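Long-range contact in 5-formaminoimidazole-4-carboxamide-1-(beta)-D-ribofuranosyl 5'-monophosphate synthetase (PDB 2R7L), which catalyses the ATP- and formate-dependent formylation of AICAR to FAICAR without folates, a late step of purine biosynthesis: residues 202-213 and 290-301. Residues are numbered along the deposited sequence; the frame is centred on the assembly and turned at random.
Sequences VVGTNFCIHYFY and MIGPFCLQSLCN. With ATP (adenosine-5'-triphosphate), chain E.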
loop_
_atom_site.group_PDB
_atom_site.type_symbol
_atom_site.label_atom_id
_atom_site.label_comp_id
_atom_site.label_asym_id
_atom_site.label_seq_id
_atom_site.Cartn_x
_atom_site.Cartn_y
_atom_site.Cartn_z
ATOM N N VAL A 202 -40.193 -1.238 -18.234
ATOM C CA VAL A 202 -40.072 -1.010 -16.796
ATOM C C VAL A 202 -39.486 0.371 -16.559
ATOM O O VAL A 202 -38.458 0.723 -17.132
ATOM C CB VAL A 202 -39.204 -2.083 -16.102
ATOM C CG1 VAL A 202 -38.986 -1.721 -14.632
ATOM C CG2 VAL A 202 -39.859 -3.471 -16.228
ATOM N N VAL A 203 -40.151 1.164 -15.729
ATOM C CA VAL A 203 -39.701 2.529 -15.500
ATOM C C VAL A 203 -38.970 2.636 -14.167
ATOM O O VAL A 203 -39.580 2.684 -13.103
ATOM C CB VAL A 203 -40.868 3.539 -15.574
ATOM C CG1 VAL A 203 -40.339 4.963 -15.526
ATOM C CG2 VAL A 203 -41.683 3.312 -16.846
ATOM N N GLY A 204 -37.647 2.662 -14.229
ATOM C CA GLY A 204 -36.863 2.740 -13.011
ATOM C C GLY A 204 -35.397 3.048 -13.218
ATOM O O GLY A 204 -34.980 3.529 -14.277
ATOM N N THR A 205 -34.619 2.772 -12.183
ATOM C CA THR A 205 -33.195 3.049 -12.187
ATOM C C THR A 205 -32.408 1.786 -12.545
ATOM O O THR A 205 -32.669 0.714 -12.009
ATOM C CB THR A 205 -32.760 3.598 -10.822
ATOM O OG1 THR A 205 -33.474 2.919 -9.780
ATOM C CG2 THR A 205 -33.077 5.069 -10.723
ATOM N N ASN A 206 -31.460 1.921 -13.469
ATOM C CA ASN A 206 -30.633 0.804 -13.907
ATOM C C ASN A 206 -29.506 0.437 -12.935
ATOM O O ASN A 206 -28.679 1.277 -12.555
ATOM C CB ASN A 206 -30.030 1.110 -15.274
ATOM C CG ASN A 206 -29.232 -0.056 -15.841
ATOM O OD1 ASN A 206 -28.245 0.154 -16.534
ATOM N ND2 ASN A 206 -29.667 -1.285 -15.562
ATOM N N PHE A 207 -29.492 -0.828 -12.541
ATOM C CA PHE A 207 -28.399 -1.404 -11.766
ATOM C C PHE A 207 -28.013 -2.700 -12.443
ATOM O O PHE A 207 -28.762 -3.669 -12.387
ATOM C CB PHE A 207 -28.864 -1.725 -10.347
ATOM C CG PHE A 207 -29.217 -0.513 -9.535
ATOM C CD1 PHE A 207 -28.240 0.175 -8.835
ATOM C CD2 PHE A 207 -30.533 -0.069 -9.459
ATOM C CE1 PHE A 207 -28.562 1.291 -8.074
ATOM C CE2 PHE A 207 -30.860 1.043 -8.709
ATOM C CZ PHE A 207 -29.863 1.730 -8.015
ATOM N N CYS A 208 -26.869 -2.700 -13.123
ATOM C CA CYS A 208 -26.283 -3.932 -13.616
ATOM C C CYS A 208 -25.385 -4.476 -12.508
ATOM O O CYS A 208 -24.339 -3.910 -12.202
ATOM C CB CYS A 208 -25.504 -3.690 -14.909
ATOM S SG CYS A 208 -26.486 -2.865 -16.227
ATOM N N ILE A 209 -25.824 -5.565 -11.890
ATOM C CA ILE A 209 -25.190 -6.093 -10.689
ATOM C C ILE A 209 -24.231 -7.228 -11.026
ATOM O O ILE A 209 -24.621 -8.248 -11.609
ATOM C CB ILE A 209 -26.257 -6.568 -9.685
ATOM C CG1 ILE A 209 -27.248 -5.425 -9.411
ATOM C CG2 ILE A 209 -25.604 -7.044 -8.398
ATOM C CD1 ILE A 209 -28.611 -5.872 -8.894
ATOM N N HIS A 210 -22.966 -7.041 -10.668
ATOM C CA HIS A 210 -21.944 -8.022 -11.009
ATOM C C HIS A 210 -21.631 -8.927 -9.817
ATOM O O HIS A 210 -21.121 -8.476 -8.783
ATOM C CB HIS A 210 -20.700 -7.327 -11.563
ATOM C CG HIS A 210 -21.008 -6.317 -12.628
ATOM N ND1 HIS A 210 -21.090 -6.643 -13.965
ATOM C CD2 HIS A 210 -21.272 -4.990 -12.549
ATOM C CE1 HIS A 210 -21.385 -5.561 -14.664
ATOM N NE2 HIS A 210 -21.496 -4.544 -13.828
ATOM N N TYR A 211 -21.972 -10.202 -9.958
ATOM C CA TYR A 211 -21.744 -11.177 -8.896
ATOM C C TYR A 211 -20.561 -12.078 -9.249
ATOM O O TYR A 211 -20.124 -12.132 -10.398
ATOM C CB TYR A 211 -22.968 -12.080 -8.690
ATOM C CG TYR A 211 -24.294 -11.409 -8.393
ATOM C CD1 TYR A 211 -24.805 -11.394 -7.105
ATOM C CD2 TYR A 211 -25.060 -10.841 -9.412
ATOM C CE1 TYR A 211 -26.030 -10.812 -6.826
ATOM C CE2 TYR A 211 -26.285 -10.246 -9.142
ATOM C CZ TYR A 211 -26.763 -10.246 -7.848
ATOM O OH TYR A 211 -27.965 -9.666 -7.561
ATOM N N PHE A 212 -20.071 -12.810 -8.254
ATOM C CA PHE A 212 -19.091 -13.863 -8.481
ATOM C C PHE A 212 -19.491 -15.059 -7.633
ATOM O O PHE A 212 -19.608 -14.937 -6.411
ATOM C CB PHE A 212 -17.679 -13.404 -8.093
ATOM C CG PHE A 212 -16.592 -14.380 -8.479
ATOM C CD1 PHE A 212 -15.971 -14.286 -9.705
ATOM C CD2 PHE A 212 -16.215 -15.406 -7.622
ATOM C CE1 PHE A 212 -14.971 -15.181 -10.071
ATOM C CE2 PHE A 212 -15.223 -16.308 -7.988
ATOM C CZ PHE A 212 -14.605 -16.193 -9.219
ATOM N N TYR A 213 -19.746 -16.198 -8.278
ATOM C CA TYR A 213 -19.943 -17.441 -7.534
ATOM C C TYR A 213 -18.621 -18.187 -7.433
ATOM O O TYR A 213 -18.020 -18.558 -8.443
ATOM C CB TYR A 213 -20.995 -18.368 -8.163
ATOM C CG TYR A 213 -21.093 -19.684 -7.403
ATOM C CD1 TYR A 213 -21.688 -19.739 -6.153
ATOM C CD2 TYR A 213 -20.548 -20.855 -7.916
ATOM C CE1 TYR A 213 -21.759 -20.938 -5.441
ATOM C CE2 TYR A 213 -20.614 -22.046 -7.212
ATOM C CZ TYR A 213 -21.219 -22.080 -5.981
ATOM O OH TYR A 213 -21.285 -23.275 -5.284
ATOM N N MET A 290 -23.612 -21.843 -12.269
ATOM C CA MET A 290 -22.812 -20.648 -12.523
ATOM C C MET A 290 -21.408 -20.856 -11.976
ATOM O O MET A 290 -21.235 -21.374 -10.875
ATOM C CB MET A 290 -23.451 -19.426 -11.860
ATOM C CG MET A 290 -24.925 -19.239 -12.203
ATOM S SD MET A 290 -25.238 -18.294 -13.708
ATOM C CE MET A 290 -23.703 -18.470 -14.611
ATOM N N ILE A 291 -20.404 -20.468 -12.752
ATOM C CA ILE A 291 -19.024 -20.546 -12.283
ATOM C C ILE A 291 -18.338 -19.207 -12.504
ATOM O O ILE A 291 -18.118 -18.788 -13.639
ATOM C CB ILE A 291 -18.236 -21.680 -12.985
ATOM C CG1 ILE A 291 -18.919 -23.038 -12.767
ATOM C CG2 ILE A 291 -16.792 -21.716 -12.503
ATOM C CD1 ILE A 291 -18.989 -23.487 -11.322
ATOM N N GLY A 292 -18.015 -18.525 -11.411
ATOM C CA GLY A 292 -17.340 -17.247 -11.508
ATOM C C GLY A 292 -18.286 -16.080 -11.722
ATOM O O GLY A 292 -19.322 -15.977 -11.056
ATOM N N PRO A 293 -17.928 -15.185 -12.653
ATOM C CA PRO A 293 -18.675 -13.956 -12.879
ATOM C C PRO A 293 -20.034 -14.164 -13.547
ATOM O O PRO A 293 -20.146 -14.907 -14.533
ATOM C CB PRO A 293 -17.755 -13.156 -13.802
ATOM C CG PRO A 293 -16.959 -14.180 -14.522
ATOM C CD PRO A 293 -16.759 -15.299 -13.544
ATOM N N PHE A 294 -21.058 -13.519 -12.990
ATOM C CA PHE A 294 -22.355 -13.392 -13.655
ATOM C C PHE A 294 -23.030 -12.084 -13.271
ATOM O O PHE A 294 -22.776 -11.526 -12.198
ATOM C CB PHE A 294 -23.275 -14.592 -13.384
ATOM C CG PHE A 294 -23.799 -14.673 -11.974
ATOM C CD1 PHE A 294 -24.994 -14.062 -11.628
ATOM C CD2 PHE A 294 -23.119 -15.397 -11.007
ATOM C CE1 PHE A 294 -25.495 -14.150 -10.336
ATOM C CE2 PHE A 294 -23.617 -15.491 -9.706
ATOM C CZ PHE A 294 -24.807 -14.870 -9.377
ATOM N N CYS A 295 -23.889 -11.603 -14.161
ATOM C CA CYS A 295 -24.473 -10.275 -14.039
ATOM C C CYS A 295 -25.989 -10.329 -14.176
ATOM O O CYS A 295 -26.512 -10.989 -15.082
ATOM C CB CYS A 295 -23.888 -9.376 -15.128
ATOM S SG CYS A 295 -24.553 -7.703 -15.204
ATOM N N LEU A 296 -26.685 -9.658 -13.265
ATOM C CA LEU A 296 -28.116 -9.394 -13.424
ATOM C C LEU A 296 -28.305 -7.941 -13.841
ATOM O O LEU A 296 -27.925 -7.022 -13.107
ATOM C CB LEU A 296 -28.888 -9.668 -12.128
ATOM C CG LEU A 296 -28.967 -11.134 -11.683
ATOM C CD1 LEU A 296 -29.892 -11.274 -10.512
ATOM C CD2 LEU A 296 -29.410 -12.036 -12.819
ATOM N N GLN A 297 -28.879 -7.735 -15.020
ATOM C CA GLN A 297 -29.140 -6.387 -15.522
ATOM C C GLN A 297 -30.571 -6.010 -15.184
ATOM O O GLN A 297 -31.515 -6.552 -15.746
ATOM C CB GLN A 297 -28.914 -6.328 -17.025
ATOM C CG GLN A 297 -27.495 -6.660 -17.423
ATOM C CD GLN A 297 -27.399 -7.183 -18.827
ATOM O OE1 GLN A 297 -27.182 -8.375 -19.038
ATOM N NE2 GLN A 297 -27.569 -6.298 -19.806
ATOM N N SER A 298 -30.736 -5.083 -14.256
ATOM C CA SER A 298 -32.049 -4.853 -13.688
ATOM C C SER A 298 -32.501 -3.399 -13.692
ATOM O O SER A 298 -31.726 -2.486 -13.984
ATOM C CB SER A 298 -32.089 -5.404 -12.267
ATOM O OG SER A 298 -31.200 -4.689 -11.429
ATOM N N LEU A 299 -33.776 -3.199 -13.382
ATOM C CA LEU A 299 -34.330 -1.869 -13.224
ATOM C C LEU A 299 -35.092 -1.841 -11.920
ATOM O O LEU A 299 -35.880 -2.735 -11.634
ATOM C CB LEU A 299 -35.242 -1.505 -14.400
ATOM C CG LEU A 299 -34.523 -1.270 -15.733
ATOM C CD1 LEU A 299 -35.473 -1.416 -16.927
ATOM C CD2 LEU A 299 -33.840 0.089 -15.744
ATOM N N CYS A 300 -34.823 -0.828 -11.110
ATOM C CA CYS A 300 -35.462 -0.720 -9.814
ATOM C C CYS A 300 -36.680 0.185 -9.938
ATOM O O CYS A 300 -36.552 1.377 -10.213
ATOM C CB CYS A 300 -34.484 -0.171 -8.766
ATOM S SG CYS A 300 -35.161 -0.176 -7.088
ATOM N N ASN A 301 -37.864 -0.388 -9.749
ATOM C CA ASN A 301 -39.082 0.401 -9.861
ATOM C C ASN A 301 -39.372 1.163 -8.577
ATOM O O ASN A 301 -38.682 0.987 -7.569
ATOM C CB ASN A 301 -40.266 -0.456 -10.319
ATOM C CG ASN A 301 -40.706 -1.457 -9.279
ATOM O OD1 ASN A 301 -40.602 -1.213 -8.078
ATOM N ND2 ASN A 301 -41.231 -2.585 -9.737
HETATM P PG ATP E . -26.188 -4.844 -23.884
HETATM O O1G ATP E . -25.224 -6.004 -23.990
HETATM O O2G ATP E . -26.542 -4.454 -22.462
HETATM O O3G ATP E . -25.827 -3.676 -24.771
HETATM P PB ATP E . -28.512 -6.493 -23.781
HETATM O O1B ATP E . -27.795 -7.036 -22.569
HETATM O O2B ATP E . -29.021 -7.472 -24.816
HETATM O O3B ATP E . -27.563 -5.417 -24.531
HETATM P PA ATP E . -31.095 -5.249 -24.035
HETATM O O1A ATP E . -32.196 -6.168 -23.572
HETATM O O2A ATP E . -30.762 -5.074 -25.491
HETATM O O3A ATP E . -29.749 -5.622 -23.210
HETATM O "O5'" ATP E . -31.425 -3.801 -23.437
HETATM C "C5'" ATP E . -30.797 -2.657 -23.993
HETATM C "C4'" ATP E . -31.285 -1.441 -23.223
HETATM O "O4'" ATP E . -32.683 -1.231 -23.456
HETATM C "C3'" ATP E . -31.147 -1.604 -21.720
HETATM O "O3'" ATP E . -29.851 -1.215 -21.254
HETATM C "C2'" ATP E . -32.246 -0.705 -21.186
HETATM O "O2'" ATP E . -31.783 0.641 -21.087
HETATM C "C1'" ATP E . -33.323 -0.773 -22.261
HETATM N N9 ATP E . -34.307 -1.791 -21.848
HETATM C C8 ATP E . -34.206 -3.109 -22.109
HETATM N N7 ATP E . -35.258 -3.786 -21.587
HETATM C C5 ATP E . -36.064 -2.887 -20.991
HETATM C C6 ATP E . -37.350 -2.935 -20.261
HETATM N N6 ATP E . -37.999 -4.106 -20.053
HETATM N N1 ATP E . -37.839 -1.769 -19.795
HETATM C C2 ATP E . -37.198 -0.595 -19.989
HETATM N N3 ATP E . -36.035 -0.480 -20.651
HETATM C C4 ATP E . -35.424 -1.573 -21.155
#
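Strands 205-213 and 292-300 pair antiparallel in the ATP-grasp domain, forming the middle of its large antiparallel sheet and part of the ATP-site floor. Backbone bonds run in an unbroken ladder from T205-C300 to Y213-G292, with F207-S298, I209-L296 and Y211-F294 between. On the nucleotide face, N206, C208 and H210 line up with L299, Q297 and C295. The loop ahead of the first strand turns up to the adenine, whose N1 takes a 2.9 Å bond from V202 N, while L299 CD1 packs 3.6 Å from ATP C2. Q297, its chain extended beyond CG, reaches the triphosphate: NE2 lies 2.9 Å from ATP O1B in a nearly straight bond (168°). At the far end of this face, G292 CA sits over the F212 ring. Within the pair, two carbonyls each accept two bonds: S298 O takes F207 N and also N206 ND2 at 2.9 Å, and lies in the plane of that amide; F207 O takes S298 N and OG, the latter at 2.8 Å. On the other face the Y211 and F294 rings lie nearly parallel (7°) but slid apart; F294, with CG between backbone N and carbonyl carbon (chi1 70°), lays its ring face against Y211 CB, 3.6 Å from the centroid. L296 CG touches Y211 CE2. T256 of the second subunit packs against F207 and C300. Strand 219-230 flanks the first strand and strand 306-312 the second, bringing E310, like Q297 a predicted magnesium ligand, beside it. Helix 339-353 packs on F212 and P293.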